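Local atomic coordinates of foldase protein PrsA (Bacillus subtilis, PDB entry 4WO7), a protein that helps secreted proteins fold after their export across the cell membrane and has peptidyl-prolyl cis-trans isomerase activity. Residues A[113-124]-A[201-212]. Sequence-based numbering, arbitrary orientation.
Sequences WEGLKGKIRASH and HIIKKTEERGKY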
loop_
_atom_site.group_PDB
_atom_site.type_symbol
_atom_site.label_atom_id
_atom_site.label_comp_id
_atom_site.label_asym_id
_atom_site.label_seq_id
_atom_site.Cartn_x
_atom_site.Cartn_y
_atom_site.Cartn_z
ATOM N N TRP A 113 -2.904 30.563 2.350
ATOM C CA TRP A 113 -2.013 31.697 2.539
ATOM C C TRP A 113 -1.377 31.613 3.922
ATOM O O TRP A 113 -0.155 31.656 4.051
ATOM C CB TRP A 113 -2.809 33.001 2.380
ATOM C CG TRP A 113 -2.028 34.270 2.473
ATOM C CD1 TRP A 113 -1.329 34.878 1.470
ATOM C CD2 TRP A 113 -1.881 35.106 3.628
ATOM N NE1 TRP A 113 -0.748 36.036 1.931
ATOM C CE2 TRP A 113 -1.067 36.194 3.256
ATOM C CE3 TRP A 113 -2.340 35.028 4.947
ATOM C CZ2 TRP A 113 -0.711 37.199 4.148
ATOM C CZ3 TRP A 113 -1.983 36.028 5.832
ATOM C CH2 TRP A 113 -1.178 37.098 5.429
ATOM N N GLU A 114 -2.206 31.498 4.954
ATOM C CA GLU A 114 -1.721 31.248 6.309
ATOM C C GLU A 114 -1.317 29.775 6.389
ATOM O O GLU A 114 -2.163 28.885 6.388
ATOM C CB GLU A 114 -2.779 31.621 7.347
ATOM C CG GLU A 114 -4.015 30.744 7.331
ATOM C CD GLU A 114 -5.253 31.449 7.859
ATOM O OE1 GLU A 114 -5.143 32.611 8.308
ATOM O OE2 GLU A 114 -6.342 30.837 7.825
ATOM N N GLY A 115 -0.020 29.522 6.476
ATOM C CA GLY A 115 0.506 28.176 6.373
ATOM C C GLY A 115 1.644 28.273 5.375
ATOM O O GLY A 115 2.513 27.408 5.294
ATOM N N LEU A 116 1.598 29.343 4.587
ATOM C CA LEU A 116 2.701 29.771 3.737
ATOM C C LEU A 116 3.615 30.745 4.519
ATOM O O LEU A 116 4.589 31.276 3.980
ATOM C CB LEU A 116 2.145 30.411 2.454
ATOM C CG LEU A 116 2.467 29.791 1.084
ATOM C CD1 LEU A 116 2.342 28.261 1.066
ATOM C CD2 LEU A 116 1.556 30.387 0.009
ATOM N N LYS A 117 3.249 31.012 5.773
ATOM C CA LYS A 117 4.003 31.902 6.668
ATOM C C LYS A 117 5.402 31.406 7.000
ATOM O O LYS A 117 5.597 30.297 7.503
ATOM C CB LYS A 117 3.217 32.145 7.961
ATOM C CG LYS A 117 3.792 33.243 8.871
ATOM C CD LYS A 117 3.004 33.348 10.182
ATOM C CE LYS A 117 3.611 34.346 11.171
ATOM N NZ LYS A 117 3.543 35.751 10.678
ATOM N N GLY A 118 6.369 32.267 6.722
ATOM C CA GLY A 118 7.763 31.976 6.971
ATOM C C GLY A 118 8.303 31.000 5.950
ATOM O O GLY A 118 9.376 30.429 6.138
ATOM N N LYS A 119 7.553 30.817 4.865
ATOM C CA LYS A 119 7.922 29.900 3.793
ATOM C C LYS A 119 8.398 30.582 2.507
ATOM O O LYS A 119 8.043 31.730 2.227
ATOM C CB LYS A 119 6.719 28.998 3.517
ATOM C CG LYS A 119 6.797 27.654 4.189
ATOM C CD LYS A 119 5.475 26.888 3.975
ATOM C CE LYS A 119 5.585 25.412 4.381
ATOM N NZ LYS A 119 4.249 24.757 4.461
ATOM N N ILE A 120 9.216 29.860 1.742
ATOM C CA ILE A 120 9.717 30.339 0.453
ATOM C C ILE A 120 9.588 29.232 -0.586
ATOM O O ILE A 120 9.466 28.055 -0.240
ATOM C CB ILE A 120 11.207 30.792 0.519
ATOM C CG1 ILE A 120 12.152 29.608 0.773
ATOM C CG2 ILE A 120 11.395 31.944 1.509
ATOM C CD1 ILE A 120 13.584 29.850 0.325
ATOM N N ARG A 121 9.594 29.625 -1.852
ATOM C CA ARG A 121 9.598 28.686 -2.968
ATOM C C ARG A 121 10.946 28.730 -3.692
ATOM O O ARG A 121 11.509 29.807 -3.886
ATOM C CB ARG A 121 8.436 29.009 -3.901
ATOM C CG ARG A 121 8.124 27.935 -4.906
ATOM C CD ARG A 121 7.118 28.428 -5.919
ATOM N NE ARG A 121 6.843 27.418 -6.935
ATOM C CZ ARG A 121 5.819 26.572 -6.919
ATOM N NH1 ARG A 121 4.944 26.567 -5.920
ATOM N NH2 ARG A 121 5.681 25.703 -7.909
ATOM N N ALA A 122 11.456 27.565 -4.096
ATOM C CA ALA A 122 12.768 27.487 -4.745
ATOM C C ALA A 122 12.920 26.291 -5.691
ATOM O O ALA A 122 12.252 25.268 -5.541
ATOM C CB ALA A 122 13.856 27.439 -3.690
ATOM N N SER A 123 13.803 26.446 -6.675
ATOM C CA SER A 123 14.214 25.349 -7.547
ATOM C C SER A 123 15.658 24.962 -7.261
ATOM O O SER A 123 16.426 25.776 -6.749
ATOM C CB SER A 123 14.072 25.735 -9.016
ATOM O OG SER A 123 12.758 26.153 -9.313
ATOM N N HIS A 124 16.024 23.720 -7.577
ATOM C CA HIS A 124 17.416 23.291 -7.451
ATOM C C HIS A 124 17.854 22.322 -8.546
ATOM O O HIS A 124 17.033 21.671 -9.199
ATOM C CB HIS A 124 17.672 22.652 -6.088
ATOM C CG HIS A 124 17.363 21.187 -6.039
ATOM N ND1 HIS A 124 16.164 20.660 -6.453
ATOM C CD2 HIS A 124 18.113 20.138 -5.616
ATOM C CE1 HIS A 124 16.180 19.346 -6.287
ATOM N NE2 HIS A 124 17.350 19.008 -5.783
ATOM N N HIS A 201 24.352 21.347 -5.075
ATOM C CA HIS A 201 23.116 22.018 -5.442
ATOM C C HIS A 201 23.365 23.392 -6.030
ATOM O O HIS A 201 24.235 24.130 -5.565
ATOM C CB HIS A 201 22.203 22.181 -4.229
ATOM C CG HIS A 201 21.771 20.891 -3.609
ATOM N ND1 HIS A 201 20.447 20.538 -3.494
ATOM C CD2 HIS A 201 22.484 19.874 -3.072
ATOM C CE1 HIS A 201 20.358 19.355 -2.909
ATOM N NE2 HIS A 201 21.580 18.932 -2.644
ATOM N N ILE A 202 22.600 23.720 -7.062
ATOM C CA ILE A 202 22.444 25.100 -7.487
ATOM C C ILE A 202 21.008 25.484 -7.184
ATOM O O ILE A 202 20.079 24.953 -7.786
ATOM C CB ILE A 202 22.756 25.307 -8.977
ATOM C CG1 ILE A 202 24.254 25.133 -9.228
ATOM C CG2 ILE A 202 22.358 26.716 -9.415
ATOM C CD1 ILE A 202 24.610 24.928 -10.681
ATOM N N ILE A 203 20.836 26.420 -6.257
ATOM C CA ILE A 203 19.510 26.802 -5.791
ATOM C C ILE A 203 19.098 28.144 -6.358
ATOM O O ILE A 203 19.899 29.073 -6.416
ATOM C CB ILE A 203 19.420 26.907 -4.257
ATOM C CG1 ILE A 203 20.142 25.739 -3.583
ATOM C CG2 ILE A 203 17.950 26.941 -3.837
ATOM C CD1 ILE A 203 20.191 25.849 -2.075
ATOM N N LYS A 204 17.843 28.225 -6.791
ATOM C CA LYS A 204 17.271 29.488 -7.231
ATOM C C LYS A 204 16.027 29.769 -6.407
ATOM O O LYS A 204 15.020 29.071 -6.515
ATOM C CB LYS A 204 16.909 29.454 -8.715
ATOM C CG LYS A 204 16.335 30.768 -9.234
ATOM C CD LYS A 204 16.053 30.712 -10.727
ATOM C CE LYS A 204 15.102 31.819 -11.160
ATOM N NZ LYS A 204 14.478 31.555 -12.489
ATOM N N LYS A 205 16.101 30.801 -5.580
ATOM C CA LYS A 205 14.959 31.229 -4.792
ATOM C C LYS A 205 13.959 31.902 -5.719
ATOM O O LYS A 205 14.294 32.904 -6.348
ATOM C CB LYS A 205 15.412 32.175 -3.681
ATOM C CG LYS A 205 14.334 32.520 -2.678
ATOM C CD LYS A 205 14.904 33.317 -1.517
ATOM C CE LYS A 205 13.863 34.166 -0.811
ATOM N NZ LYS A 205 14.495 34.830 0.363
ATOM N N THR A 206 12.739 31.374 -5.808
ATOM C CA THR A 206 11.821 31.850 -6.836
ATOM C C THR A 206 11.003 33.040 -6.387
ATOM O O THR A 206 10.831 33.999 -7.137
ATOM C CB THR A 206 10.805 30.774 -7.248
ATOM O OG1 THR A 206 10.094 30.335 -6.090
ATOM C CG2 THR A 206 11.483 29.591 -7.892
ATOM N N GLU A 207 10.541 33.011 -5.147
ATOM C CA GLU A 207 9.674 34.076 -4.681
ATOM C C GLU A 207 9.596 34.117 -3.170
ATOM O O GLU A 207 9.674 33.082 -2.499
ATOM C CB GLU A 207 8.271 33.941 -5.296
ATOM C CG GLU A 207 7.505 32.637 -5.019
ATOM C CD GLU A 207 6.014 32.760 -5.341
ATOM O OE1 GLU A 207 5.453 33.868 -5.187
ATOM O OE2 GLU A 207 5.399 31.749 -5.756
ATOM N N GLU A 208 9.429 35.328 -2.649
ATOM C CA GLU A 208 9.045 35.497 -1.267
ATOM C C GLU A 208 7.539 35.427 -1.223
ATOM O O GLU A 208 6.842 35.514 -2.236
ATOM C CB GLU A 208 9.519 36.815 -0.659
ATOM C CG GLU A 208 10.973 36.870 -0.285
ATOM C CD GLU A 208 11.337 38.217 0.284
ATOM O OE1 GLU A 208 10.449 39.096 0.318
ATOM O OE2 GLU A 208 12.496 38.402 0.704
ATOM N N ARG A 209 7.072 35.233 -0.011
ATOM C CA ARG A 209 5.684 34.997 0.299
ATOM C C ARG A 209 4.660 36.134 0.315
ATOM O O ARG A 209 3.491 35.882 0.115
ATOM C CB ARG A 209 5.678 34.360 1.670
ATOM C CG ARG A 209 4.408 33.735 2.033
ATOM C CD ARG A 209 3.841 34.447 3.205
ATOM N NE ARG A 209 2.420 34.197 3.256
ATOM C CZ ARG A 209 1.738 33.990 4.372
ATOM N NH1 ARG A 209 2.331 34.007 5.555
ATOM N NH2 ARG A 209 0.455 33.757 4.287
ATOM N N GLY A 210 5.079 37.365 0.565
ATOM C CA GLY A 210 4.212 38.347 1.206
ATOM C C GLY A 210 2.681 38.256 1.180
ATOM O O GLY A 210 2.074 37.399 1.823
ATOM N N LYS A 211 2.068 39.186 0.456
ATOM C CA LYS A 211 0.693 39.627 0.727
ATOM C C LYS A 211 -0.504 38.877 0.115
ATOM O O LYS A 211 -0.466 38.465 -1.035
ATOM C CB LYS A 211 0.613 41.091 0.300
ATOM C CG LYS A 211 0.245 42.029 1.420
ATOM C CD LYS A 211 0.339 43.475 0.983
ATOM C CE LYS A 211 1.248 44.265 1.908
ATOM N NZ LYS A 211 1.210 45.718 1.605
ATOM N N TYR A 212 -1.585 38.758 0.889
ATOM C CA TYR A 212 -2.854 38.203 0.405
ATOM C C TYR A 212 -3.509 39.313 -0.413
ATOM O O TYR A 212 -3.099 40.467 -0.299
ATOM C CB TYR A 212 -3.747 37.749 1.570
ATOM C CG TYR A 212 -5.018 37.012 1.188
ATOM C CD1 TYR A 212 -6.207 37.689 0.936
ATOM C CD2 TYR A 212 -5.027 35.623 1.113
ATOM C CE1 TYR A 212 -7.364 36.996 0.599
ATOM C CE2 TYR A 212 -6.168 34.928 0.780
ATOM C CZ TYR A 212 -7.334 35.615 0.525
ATOM O OH TYR A 212 -8.468 34.907 0.198
#
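Ser-123 and Lys-204 pair their backbones in both directions: Ser-123 N gives to Lys-204 O at 2.9 Å, and Lys-204 N returns an almost straight bond (173°) to Ser-123 O. Toward the start of strand 119-124, a beta bulge shifts the antiparallel register between Arg-121 and Ala-122, and Arg-121 O takes two donors from Thr-206. Thr-206 N lies 2.8 Å from Arg-121 O, while OG1, brought over its own backbone by a chi1 of 57°, gives to the same oxygen from above the carbonyl plane. Both come from one face of that plane and satisfy this oxygen.

Beyond the strands, Arg-209 CZ lies over one face of the Trp-113 indole, 3.9 Å from the five-membered ring centroid, a cation-pi geometry made doubtful by Arg-209 NH2 being modelled too close. Tyr-212 covers the opposite face, CB by a CH-pi contact and the ring edge-to-face with planes at 85°. Trp-113 NE1 gives a weak hydrogen bond to Gly-210 O at 3.1 Å. With an alanine at Trp-113, Tyr-212 CB would probably lose the ring face it packs on and Gly-210 O its weak indole donor.

Arg-121 NH2 forms a salt bridge with Asp-164, and Lys-205 NZ donates to Leu-185 O. Strands 119-127 and 200-207 are the central pair of the parvulin-type domain's antiparallel sheet: strand 164-169 flanks 119-127, helix 176-183 packs on Ile-120 and Ile-203, and Phe-146 of helix 146-153 meets Ser-123 and Lys-204.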